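Local coordinates for fat acid-binding protein (Eubacterium ventriosum, PDB 3NYI) that probably binds long-chain fatty acids, here holding stearic acid, as a member of the DegV family, at residues A[93-98]-A[201-206]; A[237-242]-A[267-272]. One frame throughout, in Å; residues are numbered along the deposited sequence.

Interaction 1. Residues A[93-98]-A[201-206]; sequences TTLFSG and DGDIGL. With STE (stearic acid), chain C.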
# COMPACT_ATOMS: atom_id res chain seq x y z
N THR A 93 6.58 2.19 -2.79
CA THR A 93 8.00 1.83 -2.94
C THR A 93 8.57 2.12 -4.33
O THR A 93 7.94 1.84 -5.35
CB THR A 93 8.26 0.34 -2.61
OG1 THR A 93 9.62 0.01 -2.91
CG2 THR A 93 7.34 -0.57 -3.41
N THR A 94 9.77 2.69 -4.37
CA THR A 94 10.42 3.02 -5.63
C THR A 94 10.72 1.78 -6.44
O THR A 94 10.97 1.86 -7.63
CB THR A 94 11.78 3.72 -5.41
OG1 THR A 94 12.53 2.98 -4.45
CG2 THR A 94 11.58 5.12 -4.92
N LEU A 95 10.73 0.62 -5.78
CA LEU A 95 10.97 -0.64 -6.49
C LEU A 95 9.77 -1.11 -7.32
O LEU A 95 9.94 -2.01 -8.15
CB LEU A 95 11.45 -1.75 -5.52
CG LEU A 95 12.77 -1.42 -4.82
CD1 LEU A 95 13.17 -2.49 -3.78
CD2 LEU A 95 13.88 -1.24 -5.85
N PHE A 96 8.58 -0.54 -7.10
CA PHE A 96 7.40 -0.90 -7.90
C PHE A 96 7.04 0.17 -8.93
O PHE A 96 6.36 -0.12 -9.90
CB PHE A 96 6.13 -1.09 -7.04
CG PHE A 96 6.16 -2.29 -6.12
CD1 PHE A 96 7.14 -3.26 -6.25
CD2 PHE A 96 5.16 -2.46 -5.16
CE1 PHE A 96 7.15 -4.37 -5.39
CE2 PHE A 96 5.17 -3.56 -4.31
CZ PHE A 96 6.17 -4.51 -4.43
N SER A 97 7.41 1.42 -8.68
CA SER A 97 6.84 2.52 -9.45
C SER A 97 7.75 3.72 -9.46
O SER A 97 8.50 3.94 -8.52
CB SER A 97 5.49 2.92 -8.84
OG SER A 97 4.95 4.07 -9.47
N GLY A 98 7.67 4.52 -10.52
CA GLY A 98 8.39 5.78 -10.55
C GLY A 98 7.62 6.92 -9.89
O GLY A 98 8.00 8.08 -10.02
N ASP A 201 11.17 -4.69 3.16
CA ASP A 201 12.33 -3.97 2.65
C ASP A 201 12.05 -3.39 1.26
O ASP A 201 12.97 -3.29 0.44
CB ASP A 201 13.52 -4.92 2.57
CG ASP A 201 14.76 -4.33 3.18
OD1 ASP A 201 15.62 -3.85 2.42
OD2 ASP A 201 14.85 -4.34 4.43
N GLY A 202 10.80 -3.05 0.97
CA GLY A 202 10.47 -2.38 -0.28
C GLY A 202 10.14 -3.24 -1.49
O GLY A 202 9.84 -2.71 -2.57
N ASP A 203 10.14 -4.56 -1.31
CA ASP A 203 9.92 -5.47 -2.43
C ASP A 203 9.18 -6.74 -1.99
O ASP A 203 8.98 -6.96 -0.79
CB ASP A 203 11.28 -5.83 -3.05
CG ASP A 203 11.19 -6.21 -4.53
OD1 ASP A 203 10.07 -6.46 -5.04
OD2 ASP A 203 12.25 -6.25 -5.19
N ILE A 204 8.83 -7.60 -2.94
CA ILE A 204 8.17 -8.88 -2.61
C ILE A 204 9.08 -10.11 -2.77
O ILE A 204 9.97 -10.13 -3.61
CB ILE A 204 6.87 -9.10 -3.41
CG1 ILE A 204 7.08 -8.81 -4.89
CG2 ILE A 204 5.76 -8.18 -2.86
CD1 ILE A 204 5.81 -9.05 -5.74
N GLY A 205 8.82 -11.11 -1.94
CA GLY A 205 9.55 -12.37 -1.98
C GLY A 205 8.61 -13.51 -1.65
O GLY A 205 7.49 -13.30 -1.18
N LEU A 206 9.06 -14.74 -1.89
CA LEU A 206 8.20 -15.90 -1.72
C LEU A 206 8.26 -16.40 -0.27
O LEU A 206 9.34 -16.62 0.27
CB LEU A 206 8.64 -17.01 -2.68
CG LEU A 206 7.70 -18.21 -2.84
CD1 LEU A 206 6.35 -17.79 -3.42
CD2 LEU A 206 8.35 -19.28 -3.71
C1 STE C . 2.89 2.35 -11.79
O1 STE C . 3.81 3.10 -11.66
O2 STE C . 2.52 2.06 -12.89
C2 STE C . 2.32 1.60 -10.56
C3 STE C . 2.90 0.17 -10.49
C4 STE C . 2.25 -0.61 -9.32
C5 STE C . 2.97 -1.95 -9.07
C6 STE C . 2.26 -2.73 -7.93
C7 STE C . 2.91 -4.12 -7.72
C8 STE C . 2.25 -4.78 -6.48
C9 STE C . 2.83 -6.19 -6.22
C10 STE C . 2.08 -6.83 -5.02
C11 STE C . 2.60 -6.20 -3.73
C12 STE C . 1.52 -5.67 -2.76
C13 STE C . 0.14 -6.33 -2.90
C14 STE C . -0.34 -6.67 -1.47
C15 STE C . -1.86 -6.97 -1.44
C16 STE C . -2.21 -7.65 -0.10
C17 STE C . -2.49 -6.58 0.98
C18 STE C . -3.01 -7.23 2.28
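T93 and F96 reach across to the turn at G202 and the start of strand 203-210. T93 OG1 lies anti to its backbone N (chi1 174°) and donates to a lone pair of G202 O, 2.7 Å away, while accepting from L95 N in an ST turn. A serine or threonine suits this place because one hydroxyl can do both. A valine here would probably leave G202 O without this donor and the turn at L95 N less firmly held. L95 covers the same carbonyl with CB and CD1.

F96 can be followed outward. Its CB lies 3.9 Å from C5 of the stearic acid and CG is near C7; CD2 meets C7 and C8, and CE2 approaches C11 at 3.7 Å. At the edge of the ring CE1 comes 3.6 Å from D203 OD1, and CZ, at the tip, meets both I204 CG2 and the lipid's C11. T93 CG2 sits over the opposite face, toward the rim, with G202 O on the same side, so a flat apolar group fits well between threonine and alkyl chain. S97 OG donates to the acid's O1 at 2.7 Å; the acid is also hydrogen-bonded to T65 OG1. The loop, between strand 87-91 and helix 99-113, meets the beginning of strand 203-210, with T93 and F96 also packing on M199 of strand 194-200.

Interaction 2. Residues A[237-242]-A[267-272]; sequences IVSVGY and ETNVAI. With STE (stearic acid), chain C.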
# COMPACT_ATOMS: atom_id res chain seq x y z
N ILE A 237 1.01 -2.97 15.27
CA ILE A 237 -0.34 -2.71 14.76
C ILE A 237 -0.62 -3.71 13.64
O ILE A 237 0.25 -3.99 12.83
CB ILE A 237 -0.40 -1.29 14.15
CG1 ILE A 237 -0.16 -0.24 15.23
CG2 ILE A 237 -1.74 -1.07 13.43
CD1 ILE A 237 -1.18 -0.29 16.37
N VAL A 238 -1.83 -4.25 13.58
CA VAL A 238 -2.15 -5.23 12.55
C VAL A 238 -3.44 -4.83 11.81
O VAL A 238 -4.44 -4.48 12.45
CB VAL A 238 -2.30 -6.64 13.15
CG1 VAL A 238 -2.54 -7.66 12.07
CG2 VAL A 238 -1.06 -7.00 13.96
N SER A 239 -3.40 -4.82 10.48
CA SER A 239 -4.60 -4.54 9.67
C SER A 239 -4.70 -5.50 8.51
O SER A 239 -3.71 -6.12 8.12
CB SER A 239 -4.61 -3.10 9.14
OG SER A 239 -4.70 -2.16 10.20
N VAL A 240 -5.91 -5.61 7.94
CA VAL A 240 -6.17 -6.56 6.85
C VAL A 240 -6.49 -5.83 5.54
O VAL A 240 -7.08 -4.74 5.55
CB VAL A 240 -7.34 -7.53 7.22
CG1 VAL A 240 -7.92 -8.18 5.99
CG2 VAL A 240 -6.87 -8.60 8.23
N GLY A 241 -6.10 -6.43 4.42
CA GLY A 241 -6.51 -5.98 3.09
C GLY A 241 -7.24 -7.08 2.33
O GLY A 241 -6.86 -8.26 2.40
N TYR A 242 -8.29 -6.71 1.61
CA TYR A 242 -9.08 -7.68 0.86
C TYR A 242 -9.36 -7.18 -0.55
O TYR A 242 -9.30 -5.98 -0.83
CB TYR A 242 -10.41 -7.97 1.57
CG TYR A 242 -11.23 -6.74 1.85
CD1 TYR A 242 -12.09 -6.22 0.88
CD2 TYR A 242 -11.14 -6.08 3.07
CE1 TYR A 242 -12.84 -5.09 1.13
CE2 TYR A 242 -11.88 -4.95 3.33
CZ TYR A 242 -12.73 -4.46 2.36
OH TYR A 242 -13.48 -3.33 2.61
N GLU A 267 -9.01 1.18 11.51
CA GLU A 267 -8.85 2.40 10.74
C GLU A 267 -8.00 2.17 9.50
O GLU A 267 -8.21 2.81 8.46
CB GLU A 267 -8.23 3.52 11.58
CG GLU A 267 -9.23 4.41 12.29
CD GLU A 267 -8.65 5.78 12.61
OE1 GLU A 267 -9.23 6.79 12.16
OE2 GLU A 267 -7.61 5.86 13.30
N THR A 268 -7.04 1.25 9.61
CA THR A 268 -6.09 0.99 8.52
C THR A 268 -6.31 -0.33 7.79
O THR A 268 -5.47 -0.75 7.00
CB THR A 268 -4.63 1.12 8.98
OG1 THR A 268 -4.47 0.50 10.27
CG2 THR A 268 -4.24 2.60 9.08
N ASN A 269 -7.44 -0.99 8.04
CA ASN A 269 -7.88 -2.06 7.16
C ASN A 269 -8.12 -1.40 5.80
O ASN A 269 -8.53 -0.25 5.74
CB ASN A 269 -9.20 -2.67 7.65
CG ASN A 269 -9.02 -3.56 8.87
OD1 ASN A 269 -7.90 -3.92 9.22
ND2 ASN A 269 -10.13 -3.93 9.51
N VAL A 270 -7.86 -2.11 4.72
CA VAL A 270 -8.08 -1.51 3.40
C VAL A 270 -8.81 -2.42 2.44
O VAL A 270 -8.63 -3.64 2.45
CB VAL A 270 -6.76 -1.07 2.74
CG1 VAL A 270 -6.11 0.05 3.54
CG2 VAL A 270 -5.81 -2.28 2.56
N ALA A 271 -9.64 -1.82 1.59
CA ALA A 271 -10.10 -2.49 0.40
C ALA A 271 -8.98 -2.28 -0.60
O ALA A 271 -8.74 -1.15 -1.05
CB ALA A 271 -11.40 -1.86 -0.10
N ILE A 272 -8.26 -3.34 -0.92
CA ILE A 272 -7.05 -3.22 -1.73
C ILE A 272 -7.41 -2.49 -3.03
O ILE A 272 -8.39 -2.83 -3.69
CB ILE A 272 -6.44 -4.58 -2.00
CG1 ILE A 272 -5.98 -5.20 -0.67
CG2 ILE A 272 -5.26 -4.46 -2.96
CD1 ILE A 272 -5.65 -6.67 -0.79
C1 STE C . 2.89 2.35 -11.79
O1 STE C . 3.81 3.10 -11.66
O2 STE C . 2.52 2.06 -12.89
C2 STE C . 2.32 1.60 -10.56
C3 STE C . 2.90 0.17 -10.49
C4 STE C . 2.25 -0.61 -9.32
C5 STE C . 2.97 -1.95 -9.07
C6 STE C . 2.26 -2.73 -7.93
C7 STE C . 2.91 -4.12 -7.72
C8 STE C . 2.25 -4.78 -6.48
C9 STE C . 2.83 -6.19 -6.22
C10 STE C . 2.08 -6.83 -5.02
C11 STE C . 2.60 -6.20 -3.73
C12 STE C . 1.52 -5.67 -2.76
C13 STE C . 0.14 -6.33 -2.90
C14 STE C . -0.34 -6.67 -1.47
C15 STE C . -1.86 -6.97 -1.44
C16 STE C . -2.21 -7.65 -0.10
C17 STE C . -2.49 -6.58 0.98
C18 STE C . -3.01 -7.23 2.28
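Y242 lays its ring over the backbone of A271: A271 CA sits 4.0 Å from the ring centroid, a CH-pi contact, and A271 CB touches CE1. A small alanine lets the ring come this close. With CG between the backbone N and carbonyl carbon (chi1 55°), the side chain turns back toward strand 270-271, and V270 O also lies over this face. The two strands pair in parallel: V270 N donates to V240 O at 2.9 Å, Y242 N to V270 O, and I272 N to Y242 O.

Before the regular pairing begins, N269 stands in for a backbone carbonyl. Its OD1 accepts from V240 N at 2.9 Å, a nearly straight bond (169° at the hydrogen) whose donor lies above the amide plane. S239 OG and T268 OG1 meet at 2.7 Å, and D265 O receives a hydrogen bond from S239 OG.

Further out, I272 CD1 packs 3.6 Å from C17 of the stearic acid. Glycine suits G241: a beta carbon would clash with the lipid's C18 and crowd V270 CG2 and I272 CG1. M253 of helix 246-260 touches V240, Y242 and N269. Strand 236-242, this helix and strand 270-271 form a beta-alpha-beta unit at the sheet edge, beside the lipid tail.

Interaction 1 closes along the chain before interaction 2 opens. Their centres are 19 Å apart, on opposite sides of the chain's centre, and their nearest atoms are about 11 Å apart without touching. Both reach the same mixed six-stranded sheet, at its two outermost strands, 203-210 and 270-271. Interaction 1 also brings in the loop that follows strand 87-91 of the other sheet, and so sets that sheet's loop against the edge of this one, whereas interaction 2 lies within one sheet. The stearic acid links them: its carboxylate end and mid-chain lie against interaction 1, and its terminal carbons against interaction 2, consistent with a lipid site spanning both sheets.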